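Local coordinates for protein glutathione S-transferase (Pseudomonas protegens, PDB 4IKH) that binds two molecules of glutathione and probably works as a glutathione transferase, joining the tripeptide to electrophilic substrates, at residues A[40-45]-A[224-229]; A[105-110]-A[181-186]. All coordinates share one frame; numbering follows the deposited sequence.

Contacts 1 and 2 both gather around helix 31-43 of the thioredoxin-like N-terminal domain, but from different parts of the chain. Contact 1 sets the end of that helix directly against the C-terminal helix 224-229; it is only partly buried, and charged side chains do much of the joining. Contact 2 is buried: the loop after helix 92-103 meets the start of helix 183-196 through leucine and isoleucine side chains and one backbone hydrogen bond, while M39 of helix 31-43 touches residues from both of its segments. The two contacts adjoin where Y181 OH makes a weak hydrogen bond with E42 OE2, so that a salt-bridged carboxylate of contact 1 borders the apolar packing of contact 2.

Contact 1. Residues A[40-45]-A[224-229]; sequences LEEIGL and PAVIRG
E41 OE1 is gripped by two nitrogens of R228: NE, at 2.5 Å, gives the main bond of the salt bridge, and NH2 adds a weak one at 3.0 Å. The NE bond is fairly straight (157° at the hydrogen) and lies near the guanidinium plane, yet it reaches OE1 from above the carboxylate, the two planes standing 69° apart. The bend of the E41 chain at chi2 (-69°) turns the acid to the guanidinium edge of R228, and Y47 OH holds its other oxygen, OE2. Behind the salt bridge E41 CB packs on A225 CB at 3.9 Å. E42 reaches over the same alanine, CD lying 3.6 Å from A225 CB, and its OE2 approaches V226 CG2 at 3.5 Å; that oxygen's charge is met by R223. An alanine in place of E41 would probably leave R228 without its carboxylate and Y47 OH without its acceptor, freeing the guanidinium to turn. Helix 31-43 of the thioredoxin-like domain is thus joined to the C-terminal helix 224-229 by the E41–R228 salt bridge, while E42, paired with R223 just ahead of that helix, adds its contacts to A225 and V226.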
loop_
_atom_site.group_PDB
_atom_site.type_symbol
_atom_site.label_atom_id
_atom_site.label_comp_id
_atom_site.label_asym_id
_atom_site.label_seq_id
_atom_site.Cartn_x
_atom_site.Cartn_y
_atom_site.Cartn_z
ATOM N N LEU A 40 12.890 13.795 2.482
ATOM C CA LEU A 40 13.072 15.239 2.497
ATOM C C LEU A 40 14.563 15.590 2.536
ATOM O O LEU A 40 15.007 16.526 1.865
ATOM C CB LEU A 40 12.313 15.859 3.676
ATOM C CG LEU A 40 10.781 15.837 3.566
ATOM C CD1 LEU A 40 10.090 16.043 4.920
ATOM C CD2 LEU A 40 10.322 16.888 2.574
ATOM N N GLU A 41 15.335 14.820 3.302
ATOM C CA GLU A 41 16.785 15.007 3.371
ATOM C C GLU A 41 17.452 14.705 2.027
ATOM O O GLU A 41 18.421 15.370 1.641
ATOM C CB GLU A 41 17.395 14.106 4.451
ATOM C CG GLU A 41 17.051 14.482 5.894
ATOM C CD GLU A 41 17.703 15.778 6.342
ATOM O OE1 GLU A 41 18.833 16.075 5.890
ATOM O OE2 GLU A 41 17.080 16.499 7.150
ATOM N N GLU A 42 16.941 13.695 1.325
ATOM C CA GLU A 42 17.522 13.280 0.043
ATOM C C GLU A 42 17.286 14.295 -1.069
ATOM O O GLU A 42 18.107 14.434 -1.961
ATOM C CB GLU A 42 16.965 11.914 -0.404
ATOM C CG GLU A 42 17.454 10.705 0.401
ATOM C CD GLU A 42 18.866 10.273 0.031
ATOM O OE1 GLU A 42 19.483 10.916 -0.850
ATOM O OE2 GLU A 42 19.355 9.289 0.624
ATOM N N ILE A 43 16.149 14.985 -1.035
ATOM C CA ILE A 43 15.783 15.881 -2.135
ATOM C C ILE A 43 16.071 17.345 -1.817
ATOM O O ILE A 43 15.884 18.226 -2.667
ATOM C CB ILE A 43 14.310 15.707 -2.542
ATOM C CG1 ILE A 43 13.378 16.098 -1.391
ATOM C CG2 ILE A 43 14.054 14.272 -2.994
ATOM C CD1 ILE A 43 11.927 15.697 -1.618
ATOM N N GLY A 44 16.523 17.592 -0.590
ATOM C CA GLY A 44 16.966 18.913 -0.183
ATOM C C GLY A 44 15.865 19.950 -0.097
ATOM O O GLY A 44 16.126 21.144 -0.253
ATOM N N LEU A 45 14.637 19.498 0.137
ATOM C CA LEU A 45 13.522 20.412 0.371
ATOM C C LEU A 45 13.523 20.865 1.823
ATOM O O LEU A 45 13.681 20.050 2.729
ATOM C CB LEU A 45 12.189 19.746 0.032
ATOM C CG LEU A 45 11.686 19.942 -1.396
ATOM C CD1 LEU A 45 10.442 19.107 -1.641
ATOM C CD2 LEU A 45 11.397 21.410 -1.639
ATOM N N PRO A 224 24.527 9.575 3.924
ATOM C CA PRO A 224 24.417 10.608 4.963
ATOM C C PRO A 224 22.986 11.120 5.175
ATOM O O PRO A 224 22.558 11.240 6.324
ATOM C CB PRO A 224 25.325 11.725 4.434
ATOM C CG PRO A 224 26.345 11.009 3.622
ATOM C CD PRO A 224 25.611 9.868 2.968
ATOM N N ALA A 225 22.267 11.410 4.093
ATOM C CA ALA A 225 20.866 11.841 4.178
ATOM C C ALA A 225 20.034 10.844 4.975
ATOM O O ALA A 225 19.262 11.219 5.867
ATOM C CB ALA A 225 20.284 12.023 2.781
ATOM N N VAL A 226 20.202 9.568 4.646
ATOM C CA VAL A 226 19.571 8.482 5.384
ATOM C C VAL A 226 19.957 8.516 6.865
ATOM O O VAL A 226 19.100 8.406 7.746
ATOM C CB VAL A 226 19.940 7.120 4.773
ATOM C CG1 VAL A 226 19.353 5.984 5.593
ATOM C CG2 VAL A 226 19.448 7.047 3.328
ATOM N N ILE A 227 21.247 8.683 7.137
ATOM C CA ILE A 227 21.734 8.737 8.514
ATOM C C ILE A 227 21.052 9.838 9.333
ATOM O O ILE A 227 20.652 9.615 10.481
ATOM C CB ILE A 227 23.275 8.876 8.559
ATOM C CG1 ILE A 227 23.918 7.522 8.251
ATOM C CG2 ILE A 227 23.731 9.383 9.913
ATOM C CD1 ILE A 227 25.415 7.573 8.044
ATOM N N ARG A 228 20.901 11.016 8.732
ATOM C CA ARG A 228 20.176 12.111 9.371
ATOM C C ARG A 228 18.703 11.755 9.574
ATOM O O ARG A 228 18.176 11.859 10.682
ATOM C CB ARG A 228 20.293 13.385 8.531
ATOM C CG ARG A 228 21.734 13.764 8.193
ATOM C CD ARG A 228 21.841 15.198 7.696
ATOM N NE ARG A 228 21.185 15.394 6.406
ATOM C CZ ARG A 228 21.824 15.400 5.243
ATOM N NH1 ARG A 228 23.143 15.225 5.202
ATOM N NH2 ARG A 228 21.149 15.587 4.118
ATOM N N GLY A 229 18.051 11.322 8.498
ATOM C CA GLY A 229 16.619 11.052 8.516
ATOM C C GLY A 229 16.171 9.993 9.513
ATOM O O GLY A 229 15.032 10.027 9.994
#

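Contact 2. Residues A[105-110]-A[181-186]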
loop_
_atom_site.group_PDB
_atom_site.type_symbol
_atom_site.label_atom_id
_atom_site.label_comp_id
_atom_site.label_asym_id
_atom_site.label_seq_id
_atom_site.Cartn_x
_atom_site.Cartn_y
_atom_site.Cartn_z
ATOM N N GLN A 105 12.545 14.333 -8.349
ATOM C CA GLN A 105 13.638 13.451 -7.955
ATOM C C GLN A 105 13.152 12.067 -7.540
ATOM O O GLN A 105 12.001 11.901 -7.135
ATOM C CB GLN A 105 14.426 14.065 -6.792
ATOM C CG GLN A 105 15.091 15.402 -7.101
ATOM C CD GLN A 105 16.007 15.865 -5.982
ATOM O OE1 GLN A 105 16.751 15.071 -5.400
ATOM N NE2 GLN A 105 15.950 17.154 -5.666
ATOM N N LEU A 106 14.042 11.080 -7.653
ATOM C CA LEU A 106 13.832 9.749 -7.074
ATOM C C LEU A 106 12.611 8.991 -7.613
ATOM O O LEU A 106 12.200 7.969 -7.053
ATOM C CB LEU A 106 13.796 9.841 -5.545
ATOM C CG LEU A 106 15.041 10.532 -4.969
ATOM C CD1 LEU A 106 14.984 10.608 -3.453
ATOM C CD2 LEU A 106 16.319 9.832 -5.435
ATOM N N LEU A 107 12.043 9.490 -8.706
ATOM C CA LEU A 107 10.959 8.799 -9.391
ATOM C C LEU A 107 10.939 9.279 -10.831
ATOM O O LEU A 107 10.845 10.480 -11.086
ATOM C CB LEU A 107 9.610 9.057 -8.701
ATOM C CG LEU A 107 8.360 8.447 -9.351
ATOM C CD1 LEU A 107 8.515 6.943 -9.527
ATOM C CD2 LEU A 107 7.100 8.764 -8.542
ATOM N N ALA A 108 11.035 8.341 -11.771
ATOM C CA ALA A 108 11.080 8.690 -13.190
ATOM C C ALA A 108 9.772 9.358 -13.615
ATOM O O ALA A 108 8.704 9.002 -13.119
ATOM C CB ALA A 108 11.365 7.455 -14.041
ATOM N N GLN A 109 9.873 10.320 -14.533
ATOM C CA GLN A 109 8.759 11.186 -14.907
ATOM C C GLN A 109 7.647 10.428 -15.606
ATOM O O GLN A 109 6.474 10.823 -15.555
ATOM C CB GLN A 109 9.249 12.320 -15.810
ATOM C CG GLN A 109 9.824 13.507 -15.061
ATOM C CD GLN A 109 8.823 14.116 -14.101
ATOM O OE1 GLN A 109 7.645 14.285 -14.434
ATOM N NE2 GLN A 109 9.283 14.443 -12.897
ATOM N N GLU A 110 8.030 9.346 -16.270
ATOM C CA GLU A 110 7.081 8.468 -16.934
ATOM C C GLU A 110 7.821 7.220 -17.371
ATOM O O GLU A 110 8.839 6.853 -16.771
ATOM C CB GLU A 110 6.448 9.156 -18.143
ATOM C CG GLU A 110 7.456 9.683 -19.153
ATOM C CD GLU A 110 6.913 10.834 -19.980
ATOM O OE1 GLU A 110 5.960 10.621 -20.761
ATOM O OE2 GLU A 110 7.441 11.958 -19.844
ATOM N N TYR A 181 18.763 4.820 -7.631
ATOM C CA TYR A 181 18.196 4.871 -6.282
ATOM C C TYR A 181 16.832 5.574 -6.328
ATOM O O TYR A 181 16.742 6.701 -6.808
ATOM C CB TYR A 181 19.164 5.662 -5.413
ATOM C CG TYR A 181 18.752 5.987 -3.990
ATOM C CD1 TYR A 181 18.607 4.990 -3.034
ATOM C CD2 TYR A 181 18.594 7.309 -3.587
ATOM C CE1 TYR A 181 18.270 5.300 -1.715
ATOM C CE2 TYR A 181 18.261 7.628 -2.281
ATOM C CZ TYR A 181 18.104 6.625 -1.351
ATOM O OH TYR A 181 17.790 6.954 -0.051
ATOM N N THR A 182 15.770 4.930 -5.839
ATOM C CA THR A 182 14.428 5.530 -5.986
ATOM C C THR A 182 13.610 5.563 -4.692
ATOM O O THR A 182 14.061 5.081 -3.651
ATOM C CB THR A 182 13.583 4.813 -7.071
ATOM O OG1 THR A 182 13.279 3.477 -6.645
ATOM C CG2 THR A 182 14.309 4.769 -8.414
ATOM N N ILE A 183 12.401 6.122 -4.755
ATOM C CA ILE A 183 11.504 6.094 -3.592
ATOM C C ILE A 183 11.206 4.673 -3.119
ATOM O O ILE A 183 10.879 4.462 -1.957
ATOM C CB ILE A 183 10.157 6.872 -3.814
ATOM C CG1 ILE A 183 9.427 6.422 -5.088
ATOM C CG2 ILE A 183 10.396 8.375 -3.829
ATOM C CD1 ILE A 183 7.984 7.018 -5.193
ATOM N N ALA A 184 11.326 3.693 -4.009
ATOM C CA ALA A 184 11.134 2.294 -3.614
ATOM C C ALA A 184 12.140 1.863 -2.543
ATOM O O ALA A 184 11.782 1.137 -1.601
ATOM C CB ALA A 184 11.212 1.376 -4.826
ATOM N N ASP A 185 13.399 2.289 -2.686
ATOM C CA ASP A 185 14.410 1.958 -1.685
ATOM C C ASP A 185 14.107 2.671 -0.381
ATOM O O ASP A 185 14.190 2.085 0.698
ATOM C CB ASP A 185 15.804 2.345 -2.191
ATOM C CG ASP A 185 16.107 1.721 -3.522
ATOM O OD1 ASP A 185 16.251 0.480 -3.558
ATOM O OD2 ASP A 185 16.154 2.451 -4.534
ATOM N N ILE A 186 13.731 3.941 -0.495
ATOM C CA ILE A 186 13.446 4.772 0.667
ATOM C C ILE A 186 12.275 4.215 1.478
ATOM O O ILE A 186 12.251 4.321 2.703
ATOM C CB ILE A 186 13.168 6.223 0.226
ATOM C CG1 ILE A 186 14.424 6.813 -0.415
ATOM C CG2 ILE A 186 12.713 7.082 1.392
ATOM C CD1 ILE A 186 14.257 8.242 -0.893
#
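L106 packs against the first turn of helix 183-196, which opens with the capping box (T182 and D185) familiar at this helix of the glutathione transferase fold. From CB, 4.1 Å from I183 CG2, the side chain runs on to a fork whose two methyls part company. CD1 meets I186 CD1 tip to tip at 3.6 Å, the two chains crossing at about a right angle. CD2 instead sits 3.4 Å from the carbonyl O of Y181 and also touches CD2 of its ring, which approaches obliquely. M39 of helix 31-43 touches L106, I183 and I186, bringing the N-terminal domain into the same cluster, while the Y181 ring makes a cation-pi contact with R223.

The backbone of L106 contributes as well. L106 takes left-handed helical backbone angles (phi 61°), and in this conformation its carbonyl O accepts from I183 N at 3.0 Å, in the carbonyl plane, giving that first-turn N-H an acceptor that the helix itself does not supply. The box takes up two more N-H groups, those of T182 and A184. T182 N donates almost perfectly straight (178°) to D185 OD2 at 2.8 Å, and T182 OG1, set between its own backbone N and carbonyl carbon, accepts from A184 N at 3.3 Å. D185 is tied down further by I176 N, which donates to OD1. L107 extends the apolar packing toward helices 92-103 and 111-140, its CD2 resting 3.9 Å from I183 CD1.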